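Local coordinates for MutT/nudix family protein (Streptococcus pneumoniae, PDB 4HFQ) that hydrolyses the diphosphate linkage of UDP-X compounds, among them precursors of peptidoglycan biosynthesis, as a member of the Nudix family, at residues I16-T19 with G20-F23; L111-I114 with E115-T118; I182-E185 with Q186-L190. All coordinates share one frame; numbering follows the deposited sequence. Where two conformers were deposited one is given.

All three contacts are local, each spanning about two helical turns or the start of a helix. Contact 1 closes helix 3-23 in the N-terminal helical region, whereas contacts 2 and 3 belong to the Nudix domain. The centre of contact 1 lies about 35 Å from the centres of both others, on the opposite side of the chain's centre. Contacts 2 and 3 are about 21 Å apart between centres and about 11 Å between nearest atoms; both pack on strands 93-99 and 120-132. Contact 2 lies on the glutamate-rich helix of the Nudix box and is the one expected at the active site; a sulfate lies beside Lys-112 and another near Glu-117.

Contact 1 of 3, residues I16-T19 with G20-F23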
loop_
_atom_site.group_PDB
_atom_site.type_symbol
_atom_site.label_atom_id
_atom_site.label_comp_id
_atom_site.label_asym_id
_atom_site.label_seq_id
_atom_site.Cartn_x
_atom_site.Cartn_y
_atom_site.Cartn_z
ATOM N N ILE A 16 -7.398 -7.423 8.360
ATOM C CA ILE A 16 -8.060 -7.050 9.599
ATOM C C ILE A 16 -7.735 -8.042 10.713
ATOM O O ILE A 16 -7.412 -7.643 11.846
ATOM C CB ILE A 16 -9.594 -6.935 9.418
ATOM C CG1 ILE A 16 -9.966 -5.842 8.399
ATOM C CG2 ILE A 16 -10.210 -6.650 10.784
ATOM C CD1 ILE A 16 -11.414 -5.904 7.910
ATOM N N THR A 17 -7.808 -9.323 10.376
ATOM C CA THR A 17 -7.556 -10.379 11.333
ATOM C C THR A 17 -6.117 -10.327 11.858
ATOM O O THR A 17 -5.877 -10.489 13.062
ATOM C CB THR A 17 -7.903 -11.734 10.695
ATOM O OG1 THR A 17 -9.291 -11.747 10.321
ATOM C CG2 THR A 17 -7.632 -12.852 11.672
ATOM N N ASP A 18 -5.164 -10.055 10.973
ATOM C CA ASP A 18 -3.769 -9.913 11.354
ATOM C C ASP A 18 -3.538 -8.685 12.229
ATOM O O ASP A 18 -2.787 -8.741 13.199
ATOM C CB ASP A 18 -2.901 -9.958 10.095
ATOM C CG ASP A 18 -2.912 -11.372 9.457
ATOM O OD1 ASP A 18 -3.550 -12.295 10.021
ATOM O OD2 ASP A 18 -2.293 -11.570 8.415
ATOM N N THR A 19 -4.240 -7.599 11.916
ATOM C CA THR A 19 -4.177 -6.399 12.744
ATOM C C THR A 19 -4.725 -6.700 14.144
ATOM O O THR A 19 -4.128 -6.285 15.147
ATOM C CB THR A 19 -4.952 -5.258 12.066
ATOM O OG1 THR A 19 -4.386 -5.015 10.776
ATOM C CG2 THR A 19 -4.890 -3.977 12.880
ATOM N N GLY A 20 -5.821 -7.461 14.216
ATOM C CA GLY A 20 -6.358 -7.897 15.513
ATOM C C GLY A 20 -5.340 -8.721 16.297
ATOM O O GLY A 20 -5.144 -8.479 17.485
ATOM N N LEU A 21 -4.662 -9.657 15.644
ATOM C CA LEU A 21 -3.678 -10.468 16.363
ATOM C C LEU A 21 -2.541 -9.634 16.914
ATOM O O LEU A 21 -2.064 -9.884 18.026
ATOM C CB LEU A 21 -3.171 -11.592 15.478
ATOM C CG LEU A 21 -4.213 -12.676 15.232
ATOM C CD1 LEU A 21 -3.784 -13.578 14.079
ATOM C CD2 LEU A 21 -4.476 -13.463 16.515
ATOM N N THR A 22 -2.091 -8.650 16.135
ATOM C CA THR A 22 -0.995 -7.802 16.593
ATOM C C THR A 22 -1.391 -6.873 17.720
ATOM O O THR A 22 -0.619 -6.673 18.660
ATOM C CB THR A 22 -0.402 -7.040 15.398
ATOM O OG1 THR A 22 0.251 -8.000 14.570
ATOM C CG2 THR A 22 0.627 -5.979 15.839
ATOM N N PHE A 23 -2.608 -6.339 17.676
ATOM C CA PHE A 23 -2.981 -5.251 18.572
ATOM C C PHE A 23 -3.869 -5.601 19.744
ATOM O O PHE A 23 -3.921 -4.834 20.709
ATOM C CB PHE A 23 -3.617 -4.102 17.795
ATOM C CG PHE A 23 -2.625 -3.314 16.997
ATOM C CD1 PHE A 23 -1.812 -2.388 17.629
ATOM C CD2 PHE A 23 -2.457 -3.543 15.637
ATOM C CE1 PHE A 23 -0.879 -1.662 16.902
ATOM C CE2 PHE A 23 -1.519 -2.828 14.906
ATOM C CZ PHE A 23 -0.730 -1.884 15.544
#
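The last two turns of helix 3-23 form this contact, and the side-chain meeting that stands out is that of Thr-19 with Phe-23, one turn apart. Thr-19 CG2 comes within 3.7 Å of Phe-23 CD2, the two side chains crossing at a slant. The methyl reaches forward because it sits anti to the backbone N of Thr-19, with OG1 (chi1 -58°) turned back to the carbonyl of Ala-15. Thr-19 O accepts Phe-23 N at 3.0 Å, with an N-H...O angle of 142°; the same oxygen also lies at the edge of the ring, near its plane, 3.2 Å from Phe-23 CD2. Thr-22 CG2 sits 3.9 Å above one face of that ring, displaced toward its rim. This helix end lies at the dimer interface, where Thr-19 and Phe-23 pack on Arg-32 of the second subunit, and Ile-16 on Asp-35 of that subunit.

Regular i to i+4 bonding carries the alpha-helix up to this point. Gly-20 N donates to Ile-16 O at 2.9 Å, and Leu-21 N and Thr-22 N repeat the step to Thr-17 O and Asp-18 O. At Phe-23 phi has opened to -104°, a departure from the values of the preceding turns. Leu-21 leans back along the helix, its CG 3.5 Å from Thr-17 O, and its side chain also touches Tyr-33 and Glu-34 of helix 27-47. Thr-22 OG1 bonds to Ala-64 O, while helix 27-47 also supplies Arg-37, which forms a salt bridge with Asp-18.

Contact 2 of 3, residues L111-I114 with E115-T118; sequences LKEI and EEET. With SO4 (sulfate ion), chain H.
Lys-112 and Glu-116 form an i to i+4 salt bridge on helix 106-118, where Lys-112 to Thr-118 match the glutamate-rich half of the Nudix box, with lysine where the consensus has arginine. Lys-112 NZ donates to Glu-116 OE2 at 2.8 Å, meeting the oxygen on its syn side and 23° out of the carboxylate plane. The lysine chain runs extended and then bends at its last torsion (chi4 -77°), which turns the ammonium toward the glutamate. From there NZ also makes a weak bond of 3.3 Å to O2 of a sulfate ion, which is held in addition by Tyr-104.

Nearer the C-terminal end of the helix, Ile-114 O accepts two donors from Thr-118: the backbone N at 2.8 Å and OG1 at 2.6 Å. They arrive from opposite faces of the carbonyl plane, the hydroxyl standing 44° out of it. Thr-118 OG1 also bonds to Phe-120 N, tying the helix end to strand 120-132. Ile-114 CG2 runs beside that hydroxyl, 3.4 Å from OG1, and the isoleucine packs on Ala-74 and Ala-122 of the sheet.

Glu-117, extended beyond CG, is directed back past Glu-113, its OE2 3.9 Å from Glu-113 CB, while its OE1 bonds to Gly-97 N. Glu-113 OE1 and Glu-117 OE2 lie 4.6 Å apart, near but not in contact, and Glu-162 is close to Glu-117 as well. Such a gathering of carboxylates is consistent with a site for divalent cations, as in Nudix hydrolases generally, and the sulfate, probably from the crystallisation liquor, suggests that the surface beside Lys-112 can accommodate an anion.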
loop_
_atom_site.group_PDB
_atom_site.type_symbol
_atom_site.label_atom_id
_atom_site.label_comp_id
_atom_site.label_asym_id
_atom_site.label_seq_id
_atom_site.Cartn_x
_atom_site.Cartn_y
_atom_site.Cartn_z
ATOM N N LEU A 111 17.363 1.946 -7.652
ATOM C CA LEU A 111 18.711 1.962 -8.220
ATOM C C LEU A 111 19.401 0.612 -8.061
ATOM O O LEU A 111 20.098 0.157 -8.987
ATOM C CB LEU A 111 19.556 3.072 -7.599
ATOM C CG LEU A 111 19.027 4.461 -7.961
ATOM C CD1 LEU A 111 19.824 5.542 -7.240
ATOM C CD2 LEU A 111 19.032 4.689 -9.472
ATOM N N LYS A 112 19.227 -0.022 -6.909
ATOM C CA LYS A 112 19.801 -1.339 -6.654
ATOM C C LYS A 112 19.246 -2.348 -7.659
ATOM O O LYS A 112 20.010 -3.098 -8.296
ATOM C CB LYS A 112 19.517 -1.773 -5.207
ATOM C CG LYS A 112 19.994 -3.179 -4.857
ATOM C CD LYS A 112 19.736 -3.463 -3.381
ATOM C CE LYS A 112 20.320 -4.793 -2.934
ATOM N NZ LYS A 112 19.466 -5.907 -3.398
ATOM N N GLU A 113 17.934 -2.343 -7.855
ATOM C CA GLU A 113 17.304 -3.296 -8.760
ATOM C C GLU A 113 17.661 -3.023 -10.211
ATOM O O GLU A 113 17.925 -3.967 -10.959
ATOM C CB GLU A 113 15.805 -3.398 -8.495
ATOM C CG GLU A 113 15.636 -3.879 -7.062
ATOM C CD GLU A 113 14.222 -3.950 -6.562
ATOM O OE1 GLU A 113 13.294 -3.782 -7.359
ATOM O OE2 GLU A 113 14.048 -4.186 -5.348
ATOM N N ILE A 114 17.749 -1.757 -10.608
ATOM C CA ILE A 114 18.245 -1.442 -11.960
ATOM C C ILE A 114 19.651 -2.036 -12.168
ATOM O O ILE A 114 19.921 -2.681 -13.191
ATOM C CB ILE A 114 18.288 0.061 -12.216
ATOM C CG1 ILE A 114 16.871 0.644 -12.314
ATOM C CG2 ILE A 114 19.065 0.356 -13.514
ATOM C CD1 ILE A 114 16.871 2.155 -12.191
ATOM N N GLU A 115 20.549 -1.850 -11.209
ATOM C CA GLU A 115 21.922 -2.335 -11.413
ATOM C C GLU A 115 21.953 -3.859 -11.476
ATOM O O GLU A 115 22.623 -4.440 -12.342
ATOM C CB GLU A 115 22.875 -1.821 -10.330
ATOM C CG GLU A 115 24.346 -2.109 -10.649
ATOM C CD GLU A 115 25.318 -1.374 -9.742
ATOM O OE1 GLU A 115 24.877 -0.644 -8.845
ATOM O OE2 GLU A 115 26.544 -1.539 -9.915
ATOM N N GLU A 116 21.234 -4.513 -10.571
ATOM C CA GLU A 116 21.223 -5.971 -10.492
ATOM C C GLU A 116 20.625 -6.615 -11.727
ATOM O O GLU A 116 21.107 -7.652 -12.190
ATOM C CB GLU A 116 20.478 -6.439 -9.234
ATOM C CG GLU A 116 21.219 -6.128 -7.945
ATOM C CD GLU A 116 20.417 -6.418 -6.685
ATOM O OE1 GLU A 116 19.179 -6.551 -6.741
ATOM O OE2 GLU A 116 21.053 -6.507 -5.621
ATOM N N GLU A 117 19.591 -5.997 -12.281
ATOM C CA GLU A 117 18.858 -6.561 -13.401
ATOM C C GLU A 117 19.436 -6.134 -14.749
ATOM O O GLU A 117 19.572 -6.970 -15.652
ATOM C CB GLU A 117 17.384 -6.141 -13.318
ATOM C CG GLU A 117 16.655 -6.821 -12.172
ATOM C CD GLU A 117 15.295 -6.241 -11.888
ATOM O OE1 GLU A 117 14.690 -5.591 -12.764
ATOM O OE2 GLU A 117 14.837 -6.462 -10.735
ATOM N N THR A 118 19.760 -4.852 -14.900
ATOM C CA THR A 118 20.152 -4.334 -16.216
ATOM C C THR A 118 21.660 -4.260 -16.423
ATOM O O THR A 118 22.111 -4.172 -17.577
ATOM C CB THR A 118 19.602 -2.936 -16.499
ATOM O OG1 THR A 118 20.310 -1.980 -15.711
ATOM C CG2 THR A 118 18.094 -2.835 -16.205
HETATM S S SO4 H . 20.892 -7.148 0.195
HETATM O O1 SO4 H . 20.572 -8.322 1.034
HETATM O O2 SO4 H . 21.205 -7.603 -1.187
HETATM O O3 SO4 H . 19.712 -6.260 0.172
HETATM O O4 SO4 H . 22.069 -6.451 0.743
#

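Contact 3 of 3, residues I182-E185 with Q186-L190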
loop_
_atom_site.group_PDB
_atom_site.type_symbol
_atom_site.label_atom_id
_atom_site.label_comp_id
_atom_site.label_asym_id
_atom_site.label_seq_id
_atom_site.Cartn_x
_atom_site.Cartn_y
_atom_site.Cartn_z
ATOM N N ILE A 182 3.383 -5.011 -14.749
ATOM C CA ILE A 182 3.078 -3.786 -15.468
ATOM C C ILE A 182 2.098 -4.116 -16.577
ATOM O O ILE A 182 2.200 -5.189 -17.187
ATOM C CB ILE A 182 4.357 -3.087 -16.034
ATOM C CG1 ILE A 182 4.121 -1.584 -16.223
ATOM C CG2 ILE A 182 4.868 -3.774 -17.313
ATOM C CD1 ILE A 182 3.962 -0.785 -14.934
ATOM N N THR A 183 1.156 -3.217 -16.813
ATOM C CA THR A 183 0.180 -3.425 -17.890
ATOM C C THR A 183 0.373 -2.410 -19.012
ATOM O O THR A 183 0.987 -1.351 -18.829
ATOM C CB THR A 183 -1.284 -3.342 -17.399
ATOM O OG1 THR A 183 -1.599 -1.987 -17.060
ATOM C CG2 THR A 183 -1.544 -4.247 -16.188
ATOM N N LYS A 184 -0.239 -2.685 -20.163
ATOM C CA LYS A 184 -0.185 -1.757 -21.284
ATOM C C LYS A 184 -0.813 -0.413 -20.923
ATOM O O LYS A 184 -0.288 0.658 -21.276
ATOM C CB LYS A 184 -0.875 -2.379 -22.502
ATOM C CG LYS A 184 -0.859 -1.480 -23.728
ATOM C CD LYS A 184 -1.353 -2.236 -24.960
ATOM C CE LYS A 184 -1.451 -1.311 -26.153
ATOM N NZ LYS A 184 -1.685 -2.129 -27.379
ATOM N N GLU A 185 -1.927 -0.459 -20.197
ATOM C CA GLU A 185 -2.567 0.762 -19.779
ATOM C C GLU A 185 -1.629 1.603 -18.902
ATOM O O GLU A 185 -1.558 2.816 -19.055
ATOM C CB GLU A 185 -3.863 0.461 -19.025
ATOM C CG GLU A 185 -4.619 1.719 -18.676
ATOM C CD GLU A 185 -5.862 1.480 -17.850
ATOM O OE1 GLU A 185 -6.112 0.336 -17.414
ATOM O OE2 GLU A 185 -6.597 2.468 -17.625
ATOM N N GLN A 186 -0.915 0.954 -17.987
ATOM C CA GLN A 186 0.012 1.688 -17.146
ATOM C C GLN A 186 1.134 2.294 -17.986
ATOM O O GLN A 186 1.489 3.449 -17.760
ATOM C CB GLN A 186 0.581 0.773 -16.064
ATOM C CG GLN A 186 -0.411 0.445 -14.948
ATOM C CD GLN A 186 0.069 -0.645 -14.016
ATOM O OE1 GLN A 186 0.737 -1.596 -14.418
ATOM N NE2 GLN A 186 -0.256 -0.489 -12.706
ATOM N N ILE A 187 1.681 1.511 -18.931
ATOM C CA ILE A 187 2.750 2.014 -19.796
ATOM C C ILE A 187 2.271 3.236 -20.582
ATOM O O ILE A 187 2.993 4.223 -20.717
ATOM C CB ILE A 187 3.306 0.905 -20.705
ATOM C CG1 ILE A 187 4.108 -0.074 -19.832
ATOM C CG2 ILE A 187 4.183 1.500 -21.814
ATOM C CD1 ILE A 187 4.561 -1.336 -20.523
ATOM N N GLU A 188 1.034 3.183 -21.070
ATOM C CA GLU A 188 0.492 4.314 -21.815
ATOM C C GLU A 188 0.312 5.560 -20.946
ATOM O O GLU A 188 0.631 6.674 -21.382
ATOM C CB GLU A 188 -0.790 3.907 -22.546
ATOM C CG GLU A 188 -0.483 2.959 -23.711
ATOM C CD GLU A 188 -1.704 2.387 -24.416
ATOM O OE1 GLU A 188 -2.818 2.476 -23.878
ATOM O OE2 GLU A 188 -1.526 1.831 -25.529
ATOM N N LEU A 189 -0.191 5.371 -19.729
ATOM C CA LEU A 189 -0.301 6.449 -18.744
ATOM C C LEU A 189 1.061 7.061 -18.443
ATOM O O LEU A 189 1.227 8.283 -18.428
ATOM C CB LEU A 189 -0.883 5.894 -17.440
ATOM C CG LEU A 189 -2.192 6.395 -16.829
ATOM C CD1 LEU A 189 -3.304 6.616 -17.836
ATOM C CD2 LEU A 189 -2.636 5.413 -15.766
ATOM N N LEU A 190 2.034 6.193 -18.182
ATOM C CA LEU A 190 3.396 6.619 -17.874
ATOM C C LEU A 190 4.024 7.445 -18.986
ATOM O O LEU A 190 4.692 8.424 -18.713
ATOM C CB LEU A 190 4.275 5.415 -17.552
ATOM C CG LEU A 190 3.942 4.758 -16.210
ATOM C CD1 LEU A 190 4.562 3.379 -16.202
ATOM C CD2 LEU A 190 4.472 5.635 -15.080
#
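Thr-183 and Gln-186 exchange two hydrogen bonds as a capping box at the start of helix 184-194. Thr-183, at the N-cap, accepts Gln-186 N on its OG1 at 3.2 Å with a nearly straight N-H...O angle of 161°; the torsion that puts OG1 between the backbone N and the carbonyl carbon (chi1 70°) aims it at that amide. In return, Gln-186 OE1 accepts Thr-183 N at 2.9 Å, at a more bent 147°. The other end of the same amide is used too, since Gln-186 NE2 donates to Gln-137 OE1.

Behind the box the ordinary helical ladder takes over: Ile-187 N goes to Thr-183 O at 2.9 Å, and Glu-188 N and Leu-189 N bond to Lys-184 O and Glu-185 O. On the exposed side, Lys-184 NZ stands 4.4 Å from Glu-188 OE2, too far for a salt bridge; the aliphatic CE of Lys-184 is nearer, 3.2 Å from that oxygen.

Ile-182, just before the cap, meets Ile-187 CG1 to CG1 at 3.9 Å, the hydrophobic staple that often accompanies a capping box. Ile-182 and Leu-190 rest on Leu-95 of strand 93-99, Ile-187 is covered by Ile-171, Leu-174 and Leu-177 of the loops, and Gln-186 touches Phe-131 of strand 120-132 and Phe-136 of helix 133-136.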